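Local coordinates for mitogen-activated protein kinase, putative (Map kinase-like protein) (Leishmania major, PDB 3PG1), which probably acts as an ATP-dependent serine/threonine protein kinase of the MAP kinase family, at residues E256-F261 / L301-Q306; V250-I255 / S275-R280; V76-R81 / E335-D340; M227-A232 / V285-D290. All blocks are in the same frame, centred on the assembly; numbering follows the deposited sequence.

Contact 1: E256-F261 / L301-Q306; sequences EDVVMF and LEFNPQ
Asn304 OD1 accepts the backbone N-H of Gln306 at 2.9 Å, closing an Asx turn, and also packs 3.2 Å from CE2 of Phe261 (all Phe261 contacts are those of one of two deposited conformers). The turn donor stands well above the carbonyl plane, 55° out of it. At the other end of the amide, ND2 donates to Gln306 OE1 at 3.0 Å, with the acceptor almost in the amide plane. Two bonds to one residue therefore fix the rotation of this group, whose CG is anti to the backbone N (chi1 178°). ND2 also stands 3.3 Å from Asp257 OD2, an oxygen that forms a salt bridge with Arg307. Pro305 CD sits over the centre of the Phe261 ring, 3.8 Å from the centroid, a CH-pi contact. Phe303 meets the same ring rim to rim, CE2 3.4 Å from Phe261 CE1, with the planes 53° apart. Val258 CG2 touches Phe303 CE2 at 4.2 Å. Asn304-Pro305 opens an Asn-Pro-x-x-Arg sequence ending at Arg308, the counterpart of the Asp-Pro-x-x-Arg common in kinases. The segment follows helix 291-300; Phe303 also packs on helix 239-250, and Phe261 and Pro305 on Glu203 of helix 202-205.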
loop_
_atom_site.group_PDB
_atom_site.type_symbol
_atom_site.label_atom_id
_atom_site.label_comp_id
_atom_site.label_asym_id
_atom_site.label_seq_id
_atom_site.Cartn_x
_atom_site.Cartn_y
_atom_site.Cartn_z
ATOM N N GLU A 256 11.722 -25.762 -12.608
ATOM C CA GLU A 256 12.858 -24.870 -12.857
ATOM C C GLU A 256 12.495 -23.439 -12.519
ATOM O O GLU A 256 13.310 -22.732 -11.916
ATOM C CB GLU A 256 13.383 -25.014 -14.294
ATOM C CG GLU A 256 13.942 -26.402 -14.591
ATOM C CD GLU A 256 12.984 -27.440 -15.153
ATOM O OE1 GLU A 256 13.464 -28.525 -15.558
ATOM O OE2 GLU A 256 11.759 -27.178 -15.191
ATOM N N ASP A 257 11.226 -23.040 -12.790
ATOM C CA ASP A 257 10.749 -21.698 -12.448
ATOM C C ASP A 257 10.514 -21.541 -10.949
ATOM O O ASP A 257 10.810 -20.490 -10.400
ATOM C CB ASP A 257 9.511 -21.308 -13.286
ATOM C CG ASP A 257 9.770 -21.149 -14.792
ATOM O OD1 ASP A 257 10.957 -21.091 -15.199
ATOM O OD2 ASP A 257 8.793 -21.044 -15.550
ATOM N N VAL A 258 10.071 -22.585 -10.258
ATOM C CA VAL A 258 9.877 -22.524 -8.810
ATOM C C VAL A 258 11.224 -22.295 -8.094
ATOM O O VAL A 258 11.318 -21.443 -7.207
ATOM C CB VAL A 258 9.124 -23.766 -8.292
ATOM C CG1 VAL A 258 9.026 -23.795 -6.773
ATOM C CG2 VAL A 258 7.746 -23.859 -8.918
ATOM N N VAL A 259 12.264 -23.033 -8.491
ATOM C CA VAL A 259 13.567 -22.893 -7.840
ATOM C C VAL A 259 14.163 -21.525 -8.024
ATOM O O VAL A 259 14.744 -21.017 -7.081
ATOM C CB VAL A 259 14.572 -24.081 -7.967
ATOM C CG1 VAL A 259 13.872 -25.420 -8.176
ATOM C CG2 VAL A 259 15.638 -23.828 -9.016
ATOM N N MET A 260 13.915 -20.867 -9.182
ATOM C CA MET A 260 14.387 -19.500 -9.388
ATOM C C MET A 260 13.720 -18.430 -8.485
ATOM O O MET A 260 14.308 -17.378 -8.300
ATOM C CB MET A 260 14.157 -19.027 -10.836
ATOM C CG MET A 260 14.910 -19.806 -11.847
ATOM S SD MET A 260 14.589 -19.060 -13.491
ATOM C CE MET A 260 15.476 -20.114 -14.403
ATOM N N PHE A 261 12.489 -18.637 -8.026
ATOM C CA PHE A 261 11.903 -17.576 -7.213
ATOM C C PHE A 261 11.401 -18.050 -5.840
ATOM O O PHE A 261 10.339 -17.628 -5.374
ATOM C CB PHE A 261 10.977 -16.611 -8.031
ATOM C CG PHE A 261 9.961 -17.305 -8.897
ATOM C CD1 PHE A 261 8.711 -17.650 -8.391
ATOM C CD2 PHE A 261 10.268 -17.671 -10.201
ATOM C CE1 PHE A 261 7.786 -18.336 -9.175
ATOM C CE2 PHE A 261 9.343 -18.385 -10.971
ATOM C CZ PHE A 261 8.120 -18.740 -10.443
ATOM N N LEU A 301 -1.896 -12.546 -13.259
ATOM C CA LEU A 301 -1.724 -13.667 -12.313
ATOM C C LEU A 301 -0.846 -14.767 -12.880
ATOM O O LEU A 301 -1.161 -15.954 -12.727
ATOM C CB LEU A 301 -3.102 -14.190 -11.845
ATOM C CG LEU A 301 -3.971 -13.164 -11.036
ATOM C CD1 LEU A 301 -5.332 -13.741 -10.747
ATOM C CD2 LEU A 301 -3.278 -12.723 -9.738
ATOM N N GLU A 302 0.280 -14.374 -13.524
ATOM C CA GLU A 302 1.269 -15.351 -13.973
ATOM C C GLU A 302 2.046 -15.750 -12.737
ATOM O O GLU A 302 2.535 -14.877 -12.034
ATOM C CB GLU A 302 2.264 -14.762 -15.013
ATOM C CG GLU A 302 1.696 -14.829 -16.408
ATOM C CD GLU A 302 1.678 -16.197 -17.070
ATOM O OE1 GLU A 302 2.289 -17.157 -16.546
ATOM O OE2 GLU A 302 1.082 -16.280 -18.162
ATOM N N PHE A 303 2.184 -17.052 -12.502
ATOM C CA PHE A 303 2.898 -17.567 -11.324
ATOM C C PHE A 303 4.339 -17.043 -11.319
ATOM O O PHE A 303 4.853 -16.582 -10.297
ATOM C CB PHE A 303 2.906 -19.111 -11.377
ATOM C CG PHE A 303 3.418 -19.759 -10.113
ATOM C CD1 PHE A 303 2.536 -20.176 -9.121
ATOM C CD2 PHE A 303 4.787 -19.915 -9.893
ATOM C CE1 PHE A 303 3.013 -20.784 -7.945
ATOM C CE2 PHE A 303 5.266 -20.497 -8.702
ATOM C CZ PHE A 303 4.373 -20.960 -7.757
ATOM N N ASN A 304 4.984 -17.097 -12.469
ATOM C CA ASN A 304 6.374 -16.665 -12.568
ATOM C C ASN A 304 6.431 -15.156 -12.896
ATOM O O ASN A 304 5.973 -14.771 -13.976
ATOM C CB ASN A 304 7.091 -17.502 -13.660
ATOM C CG ASN A 304 8.532 -17.120 -13.908
ATOM O OD1 ASN A 304 9.033 -16.184 -13.307
ATOM N ND2 ASN A 304 9.266 -17.888 -14.740
ATOM N N PRO A 305 7.055 -14.300 -12.025
ATOM C CA PRO A 305 7.152 -12.848 -12.330
ATOM C C PRO A 305 7.879 -12.506 -13.634
ATOM O O PRO A 305 7.572 -11.474 -14.238
ATOM C CB PRO A 305 7.942 -12.292 -11.131
ATOM C CG PRO A 305 8.661 -13.438 -10.611
ATOM C CD PRO A 305 7.712 -14.592 -10.735
ATOM N N GLN A 306 8.783 -13.378 -14.110
ATOM C CA GLN A 306 9.487 -13.118 -15.388
ATOM C C GLN A 306 8.484 -13.032 -16.567
ATOM O O GLN A 306 8.834 -12.424 -17.554
ATOM C CB GLN A 306 10.466 -14.262 -15.716
ATOM C CG GLN A 306 11.486 -14.442 -14.596
ATOM C CD GLN A 306 12.362 -15.630 -14.735
ATOM O OE1 GLN A 306 11.950 -16.718 -15.171
ATOM N NE2 GLN A 306 13.598 -15.468 -14.300
#

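Contact 2: V250-I255 / S275-R280; sequences VGTPKI and SNVPAR
Thr252 reaches Val277 and Ser275 with every atom of its side chain. CB starts 3.7 Å from Val277 O. From there OG1, anti to the carbonyl carbon (chi1 -59°), accepts the backbone N-H of Val277 at 2.8 Å, with an N-H...O angle of 156°. The same oxygen is hydrogen-bonded to Ser275 OG at 3.0 Å, and either hydroxyl could be the donor. The methyl CG2 branches off to pack 3.2 Å from Ser275 O. The main chain adds a straighter bond, Thr252 N to Val277 O at 3.1 Å, so one threonine holds both the N-H and the carbonyl of Val277. By family topology this is the MAP kinase insert: 250-255 leaves helix 239-250, while the loop segment 275-280 returns after helix 264-269, so the bonds pin the two ends of the excursion side by side. Gly251, with a positive phi of 91°, ends the helix and passes close to the returning segment, its CA 3.8 Å from Ala279 CA. Ala279 CB packs against Val250 O at 3.7 Å. Thr252 and Ser275 also both touch Val247 of helix 239-250, and Arg280 is joined to Val249 by backbone hydrogen bonding.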
loop_
_atom_site.group_PDB
_atom_site.type_symbol
_atom_site.label_atom_id
_atom_site.label_comp_id
_atom_site.label_asym_id
_atom_site.label_seq_id
_atom_site.Cartn_x
_atom_site.Cartn_y
_atom_site.Cartn_z
ATOM N N VAL A 250 -4.008 -21.259 -11.735
ATOM C CA VAL A 250 -2.987 -20.955 -12.740
ATOM C C VAL A 250 -2.297 -22.157 -13.430
ATOM O O VAL A 250 -1.669 -22.003 -14.462
ATOM C CB VAL A 250 -1.998 -19.850 -12.308
ATOM C CG1 VAL A 250 -2.727 -18.609 -11.772
ATOM C CG2 VAL A 250 -0.983 -20.379 -11.286
ATOM N N GLY A 251 -2.405 -23.316 -12.865
ATOM C CA GLY A 251 -1.740 -24.479 -13.429
ATOM C C GLY A 251 -0.363 -24.641 -12.830
ATOM O O GLY A 251 0.244 -23.679 -12.338
ATOM N N THR A 252 0.113 -25.870 -12.849
ATOM C CA THR A 252 1.394 -26.263 -12.272
ATOM C C THR A 252 2.558 -25.515 -12.949
ATOM O O THR A 252 2.743 -25.663 -14.151
ATOM C CB THR A 252 1.526 -27.794 -12.356
ATOM O OG1 THR A 252 0.441 -28.394 -11.639
ATOM C CG2 THR A 252 2.859 -28.301 -11.820
ATOM N N PRO A 253 3.357 -24.721 -12.212
ATOM C CA PRO A 253 4.510 -24.064 -12.846
ATOM C C PRO A 253 5.649 -25.057 -13.070
ATOM O O PRO A 253 5.682 -26.088 -12.400
ATOM C CB PRO A 253 4.918 -23.014 -11.798
ATOM C CG PRO A 253 4.554 -23.656 -10.500
ATOM C CD PRO A 253 3.274 -24.393 -10.772
ATOM N N LYS A 254 6.587 -24.759 -13.995
ATOM C CA LYS A 254 7.745 -25.640 -14.219
ATOM C C LYS A 254 8.589 -25.615 -12.947
ATOM O O LYS A 254 8.751 -24.537 -12.349
ATOM C CB LYS A 254 8.590 -25.130 -15.392
ATOM C CG LYS A 254 8.282 -25.773 -16.740
ATOM C CD LYS A 254 9.568 -26.101 -17.531
ATOM C CE LYS A 254 10.411 -24.903 -17.935
ATOM N NZ LYS A 254 11.619 -25.305 -18.706
ATOM N N ILE A 255 9.124 -26.783 -12.514
ATOM C CA ILE A 255 9.955 -26.855 -11.297
ATOM C C ILE A 255 11.164 -25.910 -11.392
ATOM O O ILE A 255 11.541 -25.293 -10.392
ATOM C CB ILE A 255 10.358 -28.312 -10.870
ATOM C CG1 ILE A 255 11.250 -28.355 -9.585
ATOM C CG2 ILE A 255 11.051 -29.068 -12.004
ATOM C CD1 ILE A 255 10.663 -27.620 -8.228
ATOM N N SER A 275 2.949 -32.351 -8.254
ATOM C CA SER A 275 1.994 -31.427 -8.864
ATOM C C SER A 275 1.918 -31.632 -10.378
ATOM O O SER A 275 2.913 -31.445 -11.083
ATOM C CB SER A 275 2.343 -29.980 -8.512
ATOM O OG SER A 275 1.309 -29.068 -8.849
ATOM N N ASN A 276 0.744 -32.058 -10.860
ATOM C CA ASN A 276 0.455 -32.300 -12.278
ATOM C C ASN A 276 -1.006 -31.889 -12.465
ATOM O O ASN A 276 -1.897 -32.725 -12.667
ATOM C CB ASN A 276 0.689 -33.783 -12.641
ATOM C CG ASN A 276 0.880 -34.059 -14.122
ATOM O OD1 ASN A 276 0.309 -33.395 -15.002
ATOM N ND2 ASN A 276 1.676 -35.073 -14.430
ATOM N N VAL A 277 -1.245 -30.578 -12.330
ATOM C CA VAL A 277 -2.569 -29.976 -12.365
ATOM C C VAL A 277 -2.702 -29.020 -13.567
ATOM O O VAL A 277 -1.861 -28.133 -13.743
ATOM C CB VAL A 277 -2.851 -29.321 -10.973
ATOM C CG1 VAL A 277 -3.855 -28.183 -11.040
ATOM C CG2 VAL A 277 -3.278 -30.365 -9.946
ATOM N N PRO A 278 -3.759 -29.191 -14.402
ATOM C CA PRO A 278 -3.943 -28.270 -15.533
ATOM C C PRO A 278 -4.526 -26.930 -15.073
ATOM O O PRO A 278 -5.184 -26.867 -14.027
ATOM C CB PRO A 278 -4.925 -29.029 -16.438
ATOM C CG PRO A 278 -5.704 -29.889 -15.515
ATOM C CD PRO A 278 -4.852 -30.193 -14.326
ATOM N N ALA A 279 -4.305 -25.855 -15.857
ATOM C CA ALA A 279 -4.889 -24.551 -15.534
ATOM C C ALA A 279 -6.426 -24.674 -15.684
ATOM O O ALA A 279 -6.901 -25.466 -16.521
ATOM C CB ALA A 279 -4.349 -23.489 -16.484
ATOM N N ARG A 280 -7.199 -23.934 -14.851
ATOM C CA ARG A 280 -8.662 -23.976 -14.972
ATOM C C ARG A 280 -9.074 -23.003 -16.063
ATOM O O ARG A 280 -8.266 -22.147 -16.452
ATOM C CB ARG A 280 -9.382 -23.643 -13.647
ATOM C CG ARG A 280 -9.253 -24.735 -12.585
ATOM C CD ARG A 280 -10.461 -24.872 -11.678
ATOM N NE ARG A 280 -10.869 -23.633 -11.008
ATOM C CZ ARG A 280 -10.704 -23.389 -9.707
ATOM N NH1 ARG A 280 -10.102 -24.277 -8.925
ATOM N NH2 ARG A 280 -11.132 -22.247 -9.182
#

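Contact 3: V76-R81 / E335-D340; sequences VLREIR and ERFHFD
The C-terminal extension of the MAP kinase fold runs across helix 70-85, the helix C of the kinase N-lobe, where Arg81 grips the backbone of His338 and Phe339 lies against Arg78. Arg81 NH1 donates to His338 O at 2.7 Å, the bond lying in the carbonyl plane and close to the guanidinium plane. NH2 makes a second, weak bond to the same oxygen, and water 1 links NH2 (2.8 Å) to the His338 N-H. With NE in a salt bridge to Glu356 of helix 346-360, all three nitrogens have partners, which fixes the group's orientation. Phe337 covers one guanidinium face, its CE1 3.8 Å from Arg81 NH2, with ring and guanidinium planes 30° apart. Helix C also carries Glu79, weakly ion-paired with Lys52, consistent with the kinase lysine-glutamate bridge. Besides Arg81 NH1, 3.6 Å from Phe339 CD1, two residues meet the Phe339 ring. Arg78 CG, anti to the backbone N (chi1 -163°), lies over its face, 4.1 Å from the centroid in a CH-pi contact, while Leu77 CG meets the edge in plane, 4.0 Å from Phe339 CE1. Leu77 also packs on Met349, Ile352 and Phe353 of helix 346-360.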
loop_
_atom_site.group_PDB
_atom_site.type_symbol
_atom_site.label_atom_id
_atom_site.label_comp_id
_atom_site.label_asym_id
_atom_site.label_seq_id
_atom_site.Cartn_x
_atom_site.Cartn_y
_atom_site.Cartn_z
ATOM N N VAL A 76 10.581 6.169 11.092
ATOM C CA VAL A 76 9.587 7.233 10.883
ATOM C C VAL A 76 10.037 8.229 9.785
ATOM O O VAL A 76 9.209 8.646 8.973
ATOM C CB VAL A 76 9.132 7.924 12.209
ATOM C CG1 VAL A 76 7.912 8.807 11.969
ATOM C CG2 VAL A 76 8.797 6.885 13.273
ATOM N N LEU A 77 11.354 8.564 9.739
ATOM C CA LEU A 77 11.914 9.461 8.728
ATOM C C LEU A 77 11.710 8.869 7.326
ATOM O O LEU A 77 11.320 9.596 6.412
ATOM C CB LEU A 77 13.408 9.756 8.982
ATOM C CG LEU A 77 14.063 10.752 8.010
ATOM C CD1 LEU A 77 13.353 12.103 8.019
ATOM C CD2 LEU A 77 15.544 10.894 8.275
ATOM N N ARG A 78 11.916 7.546 7.185
ATOM C CA ARG A 78 11.702 6.861 5.907
ATOM C C ARG A 78 10.220 6.886 5.488
ATOM O O ARG A 78 9.922 7.145 4.323
ATOM C CB ARG A 78 12.244 5.431 5.944
ATOM C CG ARG A 78 12.400 4.867 4.523
ATOM C CD ARG A 78 13.062 3.507 4.459
ATOM N NE ARG A 78 13.305 3.115 3.066
ATOM C CZ ARG A 78 12.403 2.535 2.275
ATOM N NH1 ARG A 78 11.186 2.261 2.728
ATOM N NH2 ARG A 78 12.717 2.220 1.025
ATOM N N GLU A 79 9.293 6.659 6.441
ATOM C CA GLU A 79 7.857 6.694 6.149
ATOM C C GLU A 79 7.451 8.100 5.683
ATOM O O GLU A 79 6.652 8.257 4.767
ATOM C CB GLU A 79 7.043 6.328 7.403
ATOM C CG GLU A 79 7.205 4.891 7.874
ATOM C CD GLU A 79 6.314 4.479 9.033
ATOM O OE1 GLU A 79 5.454 5.289 9.454
ATOM O OE2 GLU A 79 6.465 3.332 9.509
ATOM N N ILE A 80 8.019 9.119 6.325
ATOM C CA ILE A 80 7.757 10.524 6.030
ATOM C C ILE A 80 8.335 10.949 4.700
ATOM O O ILE A 80 7.648 11.605 3.919
ATOM C CB ILE A 80 8.196 11.399 7.255
ATOM C CG1 ILE A 80 7.017 11.636 8.187
ATOM C CG2 ILE A 80 8.909 12.716 6.896
ATOM C CD1 ILE A 80 6.490 10.391 8.872
ATOM N N ARG A 81 9.595 10.609 4.457
ATOM C CA ARG A 81 10.273 10.933 3.199
ATOM C C ARG A 81 9.526 10.326 2.001
ATOM O O ARG A 81 9.377 10.997 0.987
ATOM C CB ARG A 81 11.745 10.458 3.243
ATOM C CG ARG A 81 12.642 11.372 4.134
ATOM C CD ARG A 81 14.033 11.599 3.566
ATOM N NE ARG A 81 13.957 11.896 2.136
ATOM C CZ ARG A 81 14.644 11.259 1.197
ATOM N NH1 ARG A 81 15.547 10.341 1.531
ATOM N NH2 ARG A 81 14.464 11.559 -0.079
ATOM N N GLU A 335 10.788 11.477 -9.463
ATOM C CA GLU A 335 12.114 10.917 -9.763
ATOM C C GLU A 335 12.347 9.723 -8.831
ATOM O O GLU A 335 11.581 9.504 -7.896
ATOM C CB GLU A 335 13.209 11.982 -9.508
ATOM C CG GLU A 335 13.086 13.269 -10.313
ATOM C CD GLU A 335 13.987 14.424 -9.910
ATOM O OE1 GLU A 335 14.366 14.511 -8.719
ATOM O OE2 GLU A 335 14.267 15.280 -10.779
ATOM N N ARG A 336 13.419 8.946 -9.061
ATOM C CA ARG A 336 13.763 7.826 -8.215
ATOM C C ARG A 336 13.927 8.219 -6.756
ATOM O O ARG A 336 14.593 9.208 -6.446
ATOM C CB ARG A 336 14.982 7.104 -8.819
ATOM C CG ARG A 336 15.549 5.946 -8.018
ATOM C CD ARG A 336 16.538 5.189 -8.868
ATOM N NE ARG A 336 15.848 4.389 -9.892
ATOM C CZ ARG A 336 15.379 3.159 -9.693
ATOM N NH1 ARG A 336 15.522 2.566 -8.512
ATOM N NH2 ARG A 336 14.751 2.519 -10.664
ATOM N N PHE A 337 13.246 7.476 -5.858
ATOM C CA PHE A 337 13.358 7.698 -4.420
ATOM C C PHE A 337 14.707 7.118 -3.940
ATOM O O PHE A 337 15.105 6.021 -4.353
ATOM C CB PHE A 337 12.177 7.056 -3.650
ATOM C CG PHE A 337 12.281 7.196 -2.147
ATOM C CD1 PHE A 337 12.002 8.411 -1.521
ATOM C CD2 PHE A 337 12.687 6.119 -1.356
ATOM C CE1 PHE A 337 12.113 8.543 -0.137
ATOM C CE2 PHE A 337 12.782 6.250 0.032
ATOM C CZ PHE A 337 12.527 7.469 0.630
ATOM N N HIS A 338 15.420 7.894 -3.126
ATOM C CA HIS A 338 16.697 7.505 -2.529
ATOM C C HIS A 338 16.629 7.795 -1.043
ATOM O O HIS A 338 16.235 8.894 -0.640
ATOM C CB HIS A 338 17.890 8.275 -3.141
ATOM C CG HIS A 338 18.136 8.000 -4.594
ATOM N ND1 HIS A 338 17.887 8.963 -5.566
ATOM C CD2 HIS A 338 18.615 6.885 -5.197
ATOM C CE1 HIS A 338 18.211 8.399 -6.722
ATOM N NE2 HIS A 338 18.644 7.144 -6.554
ATOM N N PHE A 339 16.953 6.807 -0.232
ATOM C CA PHE A 339 17.066 6.982 1.212
ATOM C C PHE A 339 18.457 6.477 1.612
ATOM O O PHE A 339 18.818 5.330 1.302
ATOM C CB PHE A 339 15.942 6.282 1.999
ATOM C CG PHE A 339 15.926 6.634 3.474
ATOM C CD1 PHE A 339 15.153 7.688 3.946
ATOM C CD2 PHE A 339 16.703 5.925 4.385
ATOM C CE1 PHE A 339 15.150 8.027 5.308
ATOM C CE2 PHE A 339 16.703 6.262 5.744
ATOM C CZ PHE A 339 15.921 7.309 6.198
ATOM N N ASP A 340 19.262 7.360 2.230
ATOM C CA ASP A 340 20.611 6.997 2.664
ATOM C C ASP A 340 20.484 6.301 4.032
ATOM O O ASP A 340 20.219 6.955 5.039
ATOM C CB ASP A 340 21.533 8.237 2.712
ATOM C CG ASP A 340 23.022 7.931 2.755
ATOM O OD1 ASP A 340 23.419 7.019 3.507
ATOM O OD2 ASP A 340 23.795 8.629 2.057
HETATM O O HOH W 1 15.056 10.722 -2.719
#

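Contact 4: M227-A232 / V285-D290; sequences MFNRKA and VVPTAD
Apolar contact centres on Phe228, whose ring takes Ala289 over one face and whose CB meets Val286. Ala289 CB lies almost on the ring normal, 7° off it and 3.7 Å from the centroid, so the methyl makes a CH-pi contact with the middle of the ring. Val286 CG1, anti to its backbone N (chi1 -163°), packs 3.4 Å from Phe228 CB, a close approach between side chains that cross at about a right angle. These residues belong to the C-lobe of the kinase fold. Phe228 is in the last turn of helix 214-229, the helix F position, and Val286 to Ala289 form a type I beta turn, closed by Ala289 N bonding to Val286 O, just before helix 291-300. Asp290 caps that helix, accepting from Ala293 N, and Phe228 packs on Ala293 and Ile297 within it. Direct polar contact is made by Asn229: ND2 donates to Val285 O at 2.8 Å, in the carbonyl plane, though the acceptor is tilted 19° from the amide plane. Water-mediated contact takes up the other end of the same amide, where water 3 donates to Asn229 OD1 at 2.7 Å and accepts from Thr288 N at 3.0 Å. Water 2 forms a second bridge, donating to Phe228 O at 3.1 Å and hydrogen-bonded to Thr288 OG1 at 2.8 Å.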
loop_
_atom_site.group_PDB
_atom_site.type_symbol
_atom_site.label_atom_id
_atom_site.label_comp_id
_atom_site.label_asym_id
_atom_site.label_seq_id
_atom_site.Cartn_x
_atom_site.Cartn_y
_atom_site.Cartn_z
ATOM N N MET A 227 -13.085 -7.947 -7.150
ATOM C CA MET A 227 -14.171 -6.991 -7.388
ATOM C C MET A 227 -15.261 -7.644 -8.230
ATOM O O MET A 227 -16.420 -7.271 -8.100
ATOM C CB MET A 227 -13.639 -5.719 -8.085
ATOM C CG MET A 227 -13.005 -4.737 -7.116
ATOM S SD MET A 227 -12.644 -3.119 -7.845
ATOM C CE MET A 227 -11.249 -3.525 -8.747
ATOM N N PHE A 228 -14.889 -8.569 -9.135
ATOM C CA PHE A 228 -15.891 -9.276 -9.945
ATOM C C PHE A 228 -16.639 -10.294 -9.066
ATOM O O PHE A 228 -17.875 -10.357 -9.084
ATOM C CB PHE A 228 -15.240 -10.034 -11.112
ATOM C CG PHE A 228 -14.884 -9.189 -12.309
ATOM C CD1 PHE A 228 -15.859 -8.815 -13.232
ATOM C CD2 PHE A 228 -13.563 -8.775 -12.522
ATOM C CE1 PHE A 228 -15.538 -7.992 -14.317
ATOM C CE2 PHE A 228 -13.233 -7.975 -13.622
ATOM C CZ PHE A 228 -14.220 -7.607 -14.528
ATOM N N ASN A 229 -15.866 -11.105 -8.324
ATOM C CA ASN A 229 -16.372 -12.189 -7.481
ATOM C C ASN A 229 -17.007 -11.768 -6.174
ATOM O O ASN A 229 -17.829 -12.527 -5.645
ATOM C CB ASN A 229 -15.283 -13.249 -7.257
ATOM C CG ASN A 229 -14.896 -13.980 -8.526
ATOM O OD1 ASN A 229 -15.493 -13.778 -9.575
ATOM N ND2 ASN A 229 -13.843 -14.799 -8.485
ATOM N N ARG A 230 -16.616 -10.598 -5.628
ATOM C CA ARG A 230 -17.098 -10.073 -4.335
ATOM C C ARG A 230 -16.596 -10.983 -3.194
ATOM O O ARG A 230 -17.156 -10.993 -2.108
ATOM C CB ARG A 230 -18.649 -9.882 -4.301
ATOM C CG ARG A 230 -19.174 -8.963 -5.407
ATOM C CD ARG A 230 -18.532 -7.579 -5.381
ATOM N NE ARG A 230 -18.959 -6.780 -4.222
ATOM C CZ ARG A 230 -20.044 -6.009 -4.189
ATOM N NH1 ARG A 230 -20.326 -5.301 -3.111
ATOM N NH2 ARG A 230 -20.857 -5.952 -5.234
ATOM N N LYS A 231 -15.505 -11.727 -3.462
ATOM C CA LYS A 231 -14.895 -12.678 -2.539
ATOM C C LYS A 231 -13.438 -12.813 -2.957
ATOM O O LYS A 231 -13.161 -12.859 -4.165
ATOM C CB LYS A 231 -15.631 -14.023 -2.643
ATOM C CG LYS A 231 -15.186 -15.077 -1.646
ATOM C CD LYS A 231 -16.262 -16.147 -1.431
ATOM C CE LYS A 231 -16.366 -17.192 -2.519
ATOM N NZ LYS A 231 -17.389 -18.222 -2.176
ATOM N N ALA A 232 -12.505 -12.862 -1.983
ATOM C CA ALA A 232 -11.081 -12.988 -2.339
ATOM C C ALA A 232 -10.852 -14.271 -3.118
ATOM O O ALA A 232 -11.555 -15.273 -2.924
ATOM C CB ALA A 232 -10.177 -12.894 -1.112
ATOM N N VAL A 285 -13.303 -19.304 -12.940
ATOM C CA VAL A 285 -12.669 -18.626 -11.808
ATOM C C VAL A 285 -13.338 -17.247 -11.554
ATOM O O VAL A 285 -13.550 -16.855 -10.401
ATOM C CB VAL A 285 -11.133 -18.437 -12.054
ATOM C CG1 VAL A 285 -10.459 -17.892 -10.806
ATOM C CG2 VAL A 285 -10.456 -19.734 -12.509
ATOM N N VAL A 286 -13.560 -16.482 -12.630
ATOM C CA VAL A 286 -14.138 -15.136 -12.544
ATOM C C VAL A 286 -15.347 -15.097 -13.515
ATOM O O VAL A 286 -15.240 -14.534 -14.611
ATOM C CB VAL A 286 -13.048 -14.033 -12.828
ATOM C CG1 VAL A 286 -13.529 -12.675 -12.349
ATOM C CG2 VAL A 286 -11.722 -14.379 -12.144
ATOM N N PRO A 287 -16.498 -15.724 -13.119
ATOM C CA PRO A 287 -17.628 -15.851 -14.054
ATOM C C PRO A 287 -18.244 -14.604 -14.658
ATOM O O PRO A 287 -18.758 -14.659 -15.788
ATOM C CB PRO A 287 -18.661 -16.726 -13.292
ATOM C CG PRO A 287 -18.225 -16.783 -11.886
ATOM C CD PRO A 287 -16.732 -16.485 -11.871
ATOM N N THR A 288 -18.237 -13.491 -13.918
ATOM C CA THR A 288 -18.855 -12.252 -14.407
ATOM C C THR A 288 -17.870 -11.379 -15.209
ATOM O O THR A 288 -18.279 -10.336 -15.714
ATOM C CB THR A 288 -19.549 -11.505 -13.266
ATOM O OG1 THR A 288 -18.548 -11.062 -12.334
ATOM C CG2 THR A 288 -20.628 -12.372 -12.554
ATOM N N ALA A 289 -16.592 -11.797 -15.349
ATOM C CA ALA A 289 -15.641 -11.014 -16.159
ATOM C C ALA A 289 -15.801 -11.371 -17.630
ATOM O O ALA A 289 -15.839 -12.561 -17.960
ATOM C CB ALA A 289 -14.200 -11.290 -15.713
ATOM N N ASP A 290 -15.884 -10.357 -18.513
ATOM C CA ASP A 290 -15.944 -10.589 -19.952
ATOM C C ASP A 290 -14.571 -11.105 -20.496
ATOM O O ASP A 290 -13.595 -11.071 -19.744
ATOM C CB ASP A 290 -16.533 -9.381 -20.731
ATOM C CG ASP A 290 -15.677 -8.149 -20.976
ATOM O OD1 ASP A 290 -14.428 -8.258 -20.925
ATOM O OD2 ASP A 290 -16.247 -7.104 -21.322
HETATM O O HOH W 2 -19.375 -8.680 -11.208
HETATM O O HOH W 3 -17.702 -13.165 -10.980
#

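From the N terminus, contact 3 opens first, on helix 70-85, and closes last, at 335-340, so its loop encloses the other three and brings the C-terminal extension back to helix C. Contact 4 opens next and closes at 285-290, joining the end of helix 214-229 to the turn before helix 291-300. Inside its loop, contact 2 joins the two ends of the MAP kinase insert. Contact 1 opens at 256-261 and closes at 301-306, so it crosses both, joining helix 255-260 to the loop after helix 291-300. Contacts 1 and 2 touch through Pro253, contacts 2 and 4 at Arg280 and Val285. Contact 3 stands apart, its centre about 30 to 40 Å from those of the others.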